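Local coordinates for TatD-related deoxyribonuclease (Thermotoga maritima, PDB 1J6O), which probably acts as a metal-dependent deoxyribonuclease that hydrolyses ester bonds in DNA, at residues 99-104 and 134-139; 138-143 and 161-166; 146-151 and 173-178; 180-185 and 208-213. All coordinates share one frame; numbering follows the deposited sequence.

Contact 1 (99-104 and 134-139); sequences VAIGET and LPLVVH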
# COMPACT_ATOMS: atom_id res chain seq x y z
N VAL A 99 3.27 -10.99 3.16
CA VAL A 99 1.89 -10.86 3.63
C VAL A 99 0.90 -10.33 2.62
O VAL A 99 -0.27 -10.13 2.92
CB VAL A 99 1.87 -9.91 4.87
CG1 VAL A 99 2.75 -10.48 5.99
CG2 VAL A 99 2.44 -8.53 4.48
N ALA A 100 1.36 -10.11 1.39
CA ALA A 100 0.46 -9.58 0.40
C ALA A 100 1.08 -9.72 -0.97
O ALA A 100 2.26 -10.03 -1.09
CB ALA A 100 0.19 -8.08 0.68
N ILE A 101 0.25 -9.52 -1.98
CA ILE A 101 0.65 -9.58 -3.38
C ILE A 101 0.42 -8.16 -3.89
O ILE A 101 -0.69 -7.61 -3.76
CB ILE A 101 -0.23 -10.57 -4.24
CG1 ILE A 101 0.04 -12.02 -3.83
CG2 ILE A 101 0.15 -10.41 -5.75
CD1 ILE A 101 1.47 -12.49 -4.04
N GLY A 102 1.48 -7.58 -4.45
CA GLY A 102 1.45 -6.22 -4.99
C GLY A 102 2.86 -5.67 -4.82
O GLY A 102 3.67 -6.28 -4.12
N GLU A 103 3.16 -4.50 -5.36
CA GLU A 103 2.23 -3.65 -6.10
C GLU A 103 1.72 -4.21 -7.43
O GLU A 103 2.48 -4.76 -8.23
CB GLU A 103 2.92 -2.29 -6.32
CG GLU A 103 1.98 -1.12 -6.28
CD GLU A 103 2.69 0.21 -6.15
OE1 GLU A 103 3.72 0.31 -5.43
OE2 GLU A 103 2.20 1.18 -6.77
N THR A 104 0.41 -4.12 -7.63
CA THR A 104 -0.19 -4.60 -8.88
C THR A 104 -1.40 -3.72 -9.17
O THR A 104 -1.99 -3.15 -8.25
CB THR A 104 -0.61 -6.10 -8.79
OG1 THR A 104 -1.14 -6.53 -10.06
CG2 THR A 104 -1.65 -6.32 -7.72
N LEU A 134 -3.91 -14.31 0.06
CA LEU A 134 -3.16 -13.14 0.54
C LEU A 134 -3.87 -11.88 0.05
O LEU A 134 -4.44 -11.86 -1.05
CB LEU A 134 -1.73 -13.14 -0.03
CG LEU A 134 -0.74 -14.17 0.51
CD1 LEU A 134 0.58 -14.06 -0.27
CD2 LEU A 134 -0.51 -13.94 2.03
N PRO A 135 -3.87 -10.80 0.86
CA PRO A 135 -4.52 -9.55 0.48
C PRO A 135 -3.73 -8.90 -0.64
O PRO A 135 -2.54 -9.18 -0.82
CB PRO A 135 -4.49 -8.74 1.79
CG PRO A 135 -3.30 -9.22 2.47
CD PRO A 135 -3.36 -10.73 2.24
N LEU A 136 -4.40 -8.06 -1.41
CA LEU A 136 -3.77 -7.37 -2.51
C LEU A 136 -3.42 -5.94 -2.15
O LEU A 136 -4.15 -5.30 -1.40
CB LEU A 136 -4.71 -7.34 -3.73
CG LEU A 136 -4.89 -8.67 -4.45
CD1 LEU A 136 -6.29 -8.80 -5.04
CD2 LEU A 136 -3.82 -8.76 -5.54
N VAL A 137 -2.28 -5.46 -2.66
CA VAL A 137 -1.80 -4.10 -2.45
C VAL A 137 -1.99 -3.60 -3.88
O VAL A 137 -1.18 -3.88 -4.76
CB VAL A 137 -0.32 -4.10 -2.02
CG1 VAL A 137 0.28 -2.73 -2.17
CG2 VAL A 137 -0.24 -4.55 -0.56
N VAL A 138 -3.07 -2.84 -4.11
CA VAL A 138 -3.42 -2.31 -5.43
C VAL A 138 -3.07 -0.88 -5.74
O VAL A 138 -3.29 0.03 -4.94
CB VAL A 138 -4.95 -2.53 -5.68
CG1 VAL A 138 -5.34 -2.15 -7.12
CG2 VAL A 138 -5.30 -3.99 -5.40
N HIS A 139 -2.54 -0.70 -6.94
CA HIS A 139 -2.14 0.62 -7.43
C HIS A 139 -3.10 0.98 -8.56
O HIS A 139 -3.23 0.21 -9.50
CB HIS A 139 -0.71 0.52 -7.98
CG HIS A 139 -0.25 1.75 -8.70
ND1 HIS A 139 0.44 2.77 -8.08
CD2 HIS A 139 -0.36 2.12 -10.00
CE1 HIS A 139 0.74 3.70 -8.96
NE2 HIS A 139 0.27 3.33 -10.14

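Contact 2 (138-143 and 161-166); sequences VHIRDA and GVIHAF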
# COMPACT_ATOMS: atom_id res chain seq x y z
N VAL A 138 -3.07 -2.84 -4.11
CA VAL A 138 -3.42 -2.31 -5.43
C VAL A 138 -3.07 -0.88 -5.74
O VAL A 138 -3.29 0.03 -4.94
CB VAL A 138 -4.95 -2.53 -5.68
CG1 VAL A 138 -5.34 -2.15 -7.12
CG2 VAL A 138 -5.30 -3.99 -5.40
N HIS A 139 -2.54 -0.70 -6.94
CA HIS A 139 -2.14 0.62 -7.43
C HIS A 139 -3.10 0.98 -8.56
O HIS A 139 -3.23 0.21 -9.50
CB HIS A 139 -0.71 0.52 -7.98
CG HIS A 139 -0.25 1.75 -8.70
ND1 HIS A 139 0.44 2.77 -8.08
CD2 HIS A 139 -0.36 2.12 -10.00
CE1 HIS A 139 0.74 3.70 -8.96
NE2 HIS A 139 0.27 3.33 -10.14
N ILE A 140 -3.77 2.12 -8.46
CA ILE A 140 -4.70 2.53 -9.53
C ILE A 140 -4.48 4.01 -9.84
O ILE A 140 -4.55 4.85 -8.93
CB ILE A 140 -6.19 2.38 -9.13
CG1 ILE A 140 -6.53 0.93 -8.77
CG2 ILE A 140 -7.07 2.88 -10.30
CD1 ILE A 140 -7.96 0.73 -8.24
N ARG A 141 -4.18 4.33 -11.09
CA ARG A 141 -3.96 5.72 -11.50
C ARG A 141 -4.84 5.93 -12.75
O ARG A 141 -4.65 5.28 -13.76
CB ARG A 141 -2.48 5.95 -11.84
CG ARG A 141 -2.04 7.43 -12.02
CD ARG A 141 -2.27 8.27 -10.75
NE ARG A 141 -2.27 7.45 -9.54
CZ ARG A 141 -2.51 7.90 -8.30
NH1 ARG A 141 -2.78 9.19 -8.08
NH2 ARG A 141 -2.50 7.05 -7.27
N ASP A 142 -5.84 6.82 -12.63
CA ASP A 142 -6.76 7.11 -13.74
C ASP A 142 -7.32 5.85 -14.41
O ASP A 142 -7.44 5.77 -15.64
CB ASP A 142 -6.07 7.99 -14.78
CG ASP A 142 -5.70 9.37 -14.24
OD1 ASP A 142 -6.31 9.79 -13.24
OD2 ASP A 142 -4.83 10.05 -14.82
N ALA A 143 -7.67 4.85 -13.61
CA ALA A 143 -8.21 3.60 -14.13
C ALA A 143 -9.14 2.97 -13.11
O ALA A 143 -9.27 1.75 -13.07
CB ALA A 143 -7.07 2.63 -14.45
N GLY A 161 -7.91 -6.46 0.59
CA GLY A 161 -6.68 -5.68 0.58
C GLY A 161 -6.84 -4.18 0.70
O GLY A 161 -7.76 -3.66 1.33
N VAL A 162 -5.93 -3.47 0.04
CA VAL A 162 -5.94 -2.03 0.06
C VAL A 162 -5.71 -1.42 -1.30
O VAL A 162 -4.91 -1.93 -2.08
CB VAL A 162 -4.78 -1.53 0.94
CG1 VAL A 162 -4.86 -0.06 1.12
CG2 VAL A 162 -4.78 -2.29 2.30
N ILE A 163 -6.41 -0.31 -1.57
CA ILE A 163 -6.24 0.41 -2.84
C ILE A 163 -5.31 1.48 -2.27
O ILE A 163 -5.74 2.43 -1.59
CB ILE A 163 -7.54 1.06 -3.33
CG1 ILE A 163 -8.61 -0.03 -3.52
CG2 ILE A 163 -7.26 1.80 -4.65
CD1 ILE A 163 -8.17 -1.17 -4.45
N HIS A 164 -4.03 1.33 -2.54
CA HIS A 164 -3.07 2.28 -2.02
C HIS A 164 -3.08 3.67 -2.66
O HIS A 164 -3.46 3.82 -3.82
CB HIS A 164 -1.69 1.60 -2.07
CG HIS A 164 -0.72 2.20 -3.03
ND1 HIS A 164 0.15 3.20 -2.67
CD2 HIS A 164 -0.46 1.91 -4.33
CE1 HIS A 164 0.91 3.51 -3.71
NE2 HIS A 164 0.55 2.74 -4.72
N ALA A 165 -2.68 4.68 -1.89
CA ALA A 165 -2.64 6.07 -2.37
C ALA A 165 -3.93 6.38 -3.14
O ALA A 165 -3.90 6.92 -4.26
CB ALA A 165 -1.43 6.28 -3.29
N PHE A 166 -5.06 6.03 -2.51
CA PHE A 166 -6.37 6.25 -3.13
C PHE A 166 -6.45 7.68 -3.66
O PHE A 166 -6.25 8.65 -2.92
CB PHE A 166 -7.50 6.02 -2.12
CG PHE A 166 -8.85 6.23 -2.72
CD1 PHE A 166 -9.40 5.28 -3.56
CD2 PHE A 166 -9.56 7.40 -2.48
CE1 PHE A 166 -10.64 5.48 -4.17
CE2 PHE A 166 -10.80 7.61 -3.09
CZ PHE A 166 -11.33 6.65 -3.93
O HOH W 1 -2.55 3.87 -6.76

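Contact 3 (146-151 and 173-178); sequences EAYEIL and AKKFID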
# COMPACT_ATOMS: atom_id res chain seq x y z
N GLU A 146 -11.91 0.81 -14.72
CA GLU A 146 -11.36 -0.41 -15.29
C GLU A 146 -10.90 -1.40 -14.23
O GLU A 146 -11.11 -2.62 -14.37
CB GLU A 146 -10.22 -0.06 -16.26
CG GLU A 146 -10.67 0.72 -17.52
CD GLU A 146 -10.66 2.25 -17.36
OE1 GLU A 146 -10.74 2.76 -16.21
OE2 GLU A 146 -10.58 2.95 -18.40
N ALA A 147 -10.27 -0.89 -13.18
CA ALA A 147 -9.79 -1.77 -12.12
C ALA A 147 -11.02 -2.35 -11.41
O ALA A 147 -11.06 -3.54 -11.11
CB ALA A 147 -8.91 -0.98 -11.16
N TYR A 148 -12.02 -1.51 -11.14
CA TYR A 148 -13.22 -1.99 -10.46
C TYR A 148 -13.83 -3.18 -11.21
O TYR A 148 -14.10 -4.22 -10.62
CB TYR A 148 -14.28 -0.89 -10.35
CG TYR A 148 -15.50 -1.33 -9.59
CD1 TYR A 148 -15.47 -1.49 -8.20
CD2 TYR A 148 -16.71 -1.58 -10.25
CE1 TYR A 148 -16.62 -1.87 -7.47
CE2 TYR A 148 -17.85 -1.96 -9.54
CZ TYR A 148 -17.80 -2.10 -8.16
OH TYR A 148 -18.93 -2.50 -7.47
N GLU A 149 -14.05 -3.00 -12.51
CA GLU A 149 -14.62 -4.07 -13.34
C GLU A 149 -13.82 -5.37 -13.20
O GLU A 149 -14.39 -6.45 -13.03
CB GLU A 149 -14.62 -3.65 -14.81
CG GLU A 149 -15.80 -2.78 -15.25
CD GLU A 149 -17.12 -3.53 -15.25
OE1 GLU A 149 -17.14 -4.71 -15.69
OE2 GLU A 149 -18.14 -2.95 -14.84
N ILE A 150 -12.50 -5.26 -13.26
CA ILE A 150 -11.65 -6.44 -13.14
C ILE A 150 -11.75 -7.11 -11.77
O ILE A 150 -11.93 -8.31 -11.67
CB ILE A 150 -10.18 -6.06 -13.40
CG1 ILE A 150 -10.02 -5.69 -14.88
CG2 ILE A 150 -9.26 -7.21 -13.04
CD1 ILE A 150 -8.59 -5.23 -15.25
N LEU A 151 -11.62 -6.32 -10.71
CA LEU A 151 -11.70 -6.88 -9.36
C LEU A 151 -13.03 -7.56 -9.05
O LEU A 151 -13.07 -8.68 -8.54
CB LEU A 151 -11.40 -5.77 -8.35
CG LEU A 151 -9.93 -5.34 -8.36
CD1 LEU A 151 -9.73 -3.96 -7.77
CD2 LEU A 151 -9.12 -6.38 -7.61
N ALA A 173 -14.69 5.71 -3.96
CA ALA A 173 -14.22 5.21 -2.67
C ALA A 173 -15.25 4.23 -2.14
O ALA A 173 -14.93 3.11 -1.70
CB ALA A 173 -14.04 6.39 -1.69
N LYS A 174 -16.52 4.64 -2.18
CA LYS A 174 -17.59 3.79 -1.70
C LYS A 174 -17.67 2.49 -2.49
O LYS A 174 -17.88 1.42 -1.92
CB LYS A 174 -18.92 4.55 -1.77
CG LYS A 174 -20.09 3.73 -1.25
CD LYS A 174 -21.16 4.64 -0.65
CE LYS A 174 -22.43 3.86 -0.44
NZ LYS A 174 -22.79 3.21 -1.74
N LYS A 175 -17.48 2.57 -3.80
CA LYS A 175 -17.54 1.36 -4.62
C LYS A 175 -16.49 0.34 -4.21
O LYS A 175 -16.77 -0.85 -4.14
CB LYS A 175 -17.36 1.71 -6.10
CG LYS A 175 -18.47 2.58 -6.70
CD LYS A 175 -19.74 1.79 -7.01
CE LYS A 175 -19.58 0.88 -8.22
NZ LYS A 175 -20.92 0.43 -8.75
N PHE A 176 -15.28 0.81 -3.94
CA PHE A 176 -14.21 -0.10 -3.54
C PHE A 176 -14.39 -0.57 -2.11
O PHE A 176 -14.15 -1.75 -1.79
CB PHE A 176 -12.86 0.57 -3.76
CG PHE A 176 -12.40 0.49 -5.18
CD1 PHE A 176 -11.72 -0.64 -5.64
CD2 PHE A 176 -12.68 1.52 -6.08
CE1 PHE A 176 -11.33 -0.75 -6.98
CE2 PHE A 176 -12.29 1.43 -7.43
CZ PHE A 176 -11.61 0.28 -7.88
N ILE A 177 -14.83 0.33 -1.25
CA ILE A 177 -15.05 -0.07 0.14
C ILE A 177 -16.12 -1.16 0.13
O ILE A 177 -16.01 -2.18 0.84
CB ILE A 177 -15.53 1.12 0.97
CG1 ILE A 177 -14.34 2.05 1.25
CG2 ILE A 177 -16.22 0.64 2.26
CD1 ILE A 177 -14.74 3.26 2.00
N ASP A 178 -17.15 -0.98 -0.69
CA ASP A 178 -18.20 -1.99 -0.74
C ASP A 178 -17.70 -3.32 -1.26
O ASP A 178 -18.26 -4.35 -0.93
CB ASP A 178 -19.38 -1.51 -1.58
CG ASP A 178 -20.21 -0.48 -0.85
OD1 ASP A 178 -20.12 -0.41 0.40
OD2 ASP A 178 -20.97 0.26 -1.53
O HOH W 2 -19.06 -2.10 -4.98

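Contact 4 (180-185 and 208-213); sequences GFLLGI and YIVLET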
# COMPACT_ATOMS: atom_id res chain seq x y z
N GLY A 180 -14.96 -4.49 -0.45
CA GLY A 180 -14.19 -5.06 0.64
C GLY A 180 -12.75 -4.56 0.83
O GLY A 180 -12.00 -5.09 1.64
N PHE A 181 -12.37 -3.54 0.07
CA PHE A 181 -11.03 -2.99 0.19
C PHE A 181 -11.01 -1.84 1.14
O PHE A 181 -12.05 -1.28 1.44
CB PHE A 181 -10.57 -2.44 -1.16
CG PHE A 181 -10.15 -3.47 -2.11
CD1 PHE A 181 -11.07 -4.08 -2.95
CD2 PHE A 181 -8.83 -3.89 -2.15
CE1 PHE A 181 -10.67 -5.10 -3.82
CE2 PHE A 181 -8.42 -4.89 -3.01
CZ PHE A 181 -9.34 -5.50 -3.85
N LEU A 182 -9.81 -1.53 1.65
CA LEU A 182 -9.63 -0.41 2.56
C LEU A 182 -8.86 0.56 1.63
O LEU A 182 -8.34 0.14 0.58
CB LEU A 182 -8.80 -0.79 3.78
CG LEU A 182 -9.76 -0.95 4.98
CD1 LEU A 182 -10.68 -2.11 4.74
CD2 LEU A 182 -8.97 -1.11 6.27
N LEU A 183 -8.81 1.83 2.00
CA LEU A 183 -8.13 2.85 1.21
C LEU A 183 -6.89 3.41 1.90
O LEU A 183 -6.93 3.79 3.07
CB LEU A 183 -9.10 4.00 0.93
CG LEU A 183 -10.48 3.56 0.44
CD1 LEU A 183 -11.34 4.79 0.24
CD2 LEU A 183 -10.35 2.78 -0.87
N GLY A 184 -5.79 3.46 1.15
CA GLY A 184 -4.53 3.97 1.68
C GLY A 184 -4.43 5.48 1.52
O GLY A 184 -4.58 6.03 0.41
N ILE A 185 -4.20 6.14 2.64
CA ILE A 185 -4.08 7.60 2.70
C ILE A 185 -2.66 7.93 3.10
O ILE A 185 -2.16 7.41 4.11
CB ILE A 185 -5.03 8.17 3.78
CG1 ILE A 185 -6.46 7.66 3.52
CG2 ILE A 185 -4.96 9.72 3.80
CD1 ILE A 185 -7.00 7.99 2.16
N TYR A 208 -12.47 2.53 7.27
CA TYR A 208 -11.98 2.08 5.97
C TYR A 208 -10.65 2.61 5.47
O TYR A 208 -10.38 2.54 4.28
CB TYR A 208 -13.05 2.40 4.92
CG TYR A 208 -14.38 1.78 5.28
CD1 TYR A 208 -14.50 0.40 5.38
CD2 TYR A 208 -15.48 2.58 5.60
CE1 TYR A 208 -15.69 -0.19 5.80
CE2 TYR A 208 -16.69 1.98 6.03
CZ TYR A 208 -16.77 0.60 6.12
OH TYR A 208 -17.92 -0.02 6.55
N ILE A 209 -9.81 3.09 6.36
CA ILE A 209 -8.53 3.60 5.88
C ILE A 209 -7.30 3.11 6.63
O ILE A 209 -7.38 2.73 7.79
CB ILE A 209 -8.50 5.14 5.97
CG1 ILE A 209 -8.70 5.56 7.41
CG2 ILE A 209 -9.63 5.77 5.12
CD1 ILE A 209 -8.48 7.04 7.66
N VAL A 210 -6.17 3.07 5.92
CA VAL A 210 -4.92 2.66 6.54
C VAL A 210 -3.96 3.76 6.11
O VAL A 210 -4.24 4.49 5.14
CB VAL A 210 -4.37 1.31 6.07
CG1 VAL A 210 -5.17 0.19 6.71
CG2 VAL A 210 -4.37 1.25 4.53
N LEU A 211 -2.86 3.93 6.83
CA LEU A 211 -1.89 4.97 6.50
C LEU A 211 -0.77 4.40 5.64
O LEU A 211 -0.53 3.18 5.62
CB LEU A 211 -1.24 5.50 7.77
CG LEU A 211 -2.13 5.88 8.94
CD1 LEU A 211 -1.25 6.00 10.19
CD2 LEU A 211 -2.85 7.20 8.64
N GLU A 212 -0.10 5.28 4.91
CA GLU A 212 1.00 4.83 4.10
C GLU A 212 1.86 6.04 3.76
O GLU A 212 1.40 7.19 3.88
CB GLU A 212 0.50 4.19 2.80
CG GLU A 212 0.04 5.21 1.75
CD GLU A 212 -0.34 4.53 0.46
OE1 GLU A 212 -1.41 3.90 0.45
OE2 GLU A 212 0.44 4.59 -0.53
N THR A 213 3.11 5.79 3.40
CA THR A 213 4.00 6.88 3.03
C THR A 213 4.37 6.74 1.56
O THR A 213 4.57 7.74 0.88
CB THR A 213 5.37 6.85 3.76
OG1 THR A 213 6.03 5.60 3.48
CG2 THR A 213 5.21 7.04 5.26

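Contact 1 (99-104 and 134-139)
Four backbone hydrogen bonds tie I101 and T104 to P135, V137 and H139. I101 N donates to P135 O over 3.0 Å, and V137 N answers to I101 O. Beyond G102 the register slips by one residue, a beta bulge, so that V137 O next receives T104 N in a longer bond of 3.3 Å; H139 N then reaches T104 O at 2.8 Å. The CA atoms of L136 and V138 add CA-H...O contacts to I101 O and T104 O. The bulge includes a cis peptide between G102 and E103, and at G102 a CB would run into V137 O. These are neighbouring parallel strands of the TIM barrel, joined through helix 115-132 as a beta-alpha-beta unit. Among the apolar contacts, A100 CB meets V137 CG2 at 3.8 Å. On the face that carries I101, L136 and T104, the CD2 branch of L136 lies 3.9 Å from T104 CG2. The side chains of L134 and I101 cross at about a right angle, touching through CD1 and CG1. The polar contact starts from the bulge itself, where E103, extended beyond CG, brings OE2 to 2.7 Å from H139 ND1, its carboxylate turned 41° from the ring plane. E103 OE1 is hydrogen-bonded to H17, OE2 also makes a weak bond to H164, and both E103 and H139 are predicted divalent-metal ligands.

Contact 2 (138-143 and 161-166)
H164 and H139 meet rim to rim where strands 136-141 and 161-163, parallel neighbours in the TIM barrel linked by helix 144-153, run out into the predicted metal site. Following H164 outward, CB lies 3.6 Å from V138 O, the same carbonyl that accepts the backbone N of H164. CG passes this oxygen more distantly, and CD2 returns to 3.5 Å from it, also facing H139 CA. At the tip, NE2 lies at the edge of the H139 ring, 3.4 Å from ND1, in a weak hydrogen bond whose donor is not settled; the two ring planes are 33° apart. On the other edge of H164, ND1 is held by E212, which probably fixes the rotation of the ring, while H17 stacks on it. Deeper between the strands, V138 N donates to V162 O at 2.9 Å. V138 and I163 lie side by side, with CD1 of I163 3.7 Å from V138 CB and its CG2 branch touching I140 CD1. The side chain of R141, bent at chi2 and chi3, brings NH2 to the 161-166 segment. A water accepts from I140 N and from the guanidinium edge at R141 NH2, and donates to H164 O. The same NH2 also makes a weak bond to A165 O, 3.3 Å long.

Contact 3 (146-151 and 173-178)
Y148 turns the edge of its ring toward the face of F176, a T-shaped pair with centroids 5.6 Å apart and planes at 77°. Y148 CD1 stands over the centre of the phenylalanine ring, 4.2 Å above its plane. From the helix of Y148, L151 CD1 comes in the plane of the F176 ring, 3.7 Å from CE1; Y148 CB sits near CZ on the side of the face that CD1 covers. Farther out, K175 crosses the tyrosine at about a right angle, its CE 3.5 Å from Y148 CZ. Helices 144-153 and 170-179 are neighbours in the outer layer of the TIM barrel; these segments run nearly parallel, their axes 11.1 Å apart, and large side chains fill the gap between them. CG of Y148 is anti to the backbone N (chi1 -177°), which starts the ring across the gap, and a water in the ring plane links its OH, at 2.5 Å, with K175 O, to which it donates. The methylene chain of K175 is bent at chi2 and chi3, bringing CE back beside the phenol end of the tyrosine. Behind these contacts, L151 also packs against I126 of helix 115-132 and F181 of strand 181-185, where helix meets sheet.

Contact 4 (180-185 and 208-213)
L182 and V210 cross at about a right angle, CD2 of the leucine 4.0 Å from CG1 of the valine. The leucine CG also lies against Y208 O, the carbonyl that accepts L183 N at 2.9 Å. On the other face of the sheet, I185 and I209 meet obliquely through I185 CG1 and I209 CG2, likewise 4.0 Å apart. I209 holds CG1 between its backbone N and carbonyl carbon (chi1 60°), while CG2 is anti to the carbonyl carbon and is the branch that meets I185. V210 CG2 covers G184 CA, where the glycine has no side chain to interpose. E212 approaches the same glycine: its chain, extended beyond CG, brings OE1 to 3.4 Å from G184 CA, and a CB there would clash with this oxygen. Neither carboxylate oxygen depends on this contact for its hydrogen bond, since OE2 is bonded to H164 ND1 and OE1 to A165 N. E212 is thus placed as a second-shell group and probably helps to orient H164, a predicted metal ligand. The backbones are in register: V210 N donates to L183 O, I185 N reaches V210 O, and E212 N makes a weaker bond to I185 O at 3.1 Å. Two parallel neighbours connected through helix 195-204 form a beta-alpha-beta unit, as in a TIM barrel, here the last two strands, with E212 beyond the strand end beside the predicted two-metal site.

In the fold
From the N terminus, contact 1 closes the loop that runs from strand 98-107 through helix 115-132 to strand 136-141. Contact 2 begins on the strand where contact 1 ends, sharing V138 and H139, and closes the next unit through helix 144-153. Contact 3 crosses contact 2, since its first segment lies within that loop and its second beyond it; it joins two outer helices, and F176 packs inward on I140 and I163. Contact 4 follows in series and closes the loop from strand 181-185 through helix 195-204 to strand 209-211. Contacts 1, 2 and 4 knit one side of the barrel sheet, and E103, H139 and H164 converge at the predicted metal site, with E212 beside it.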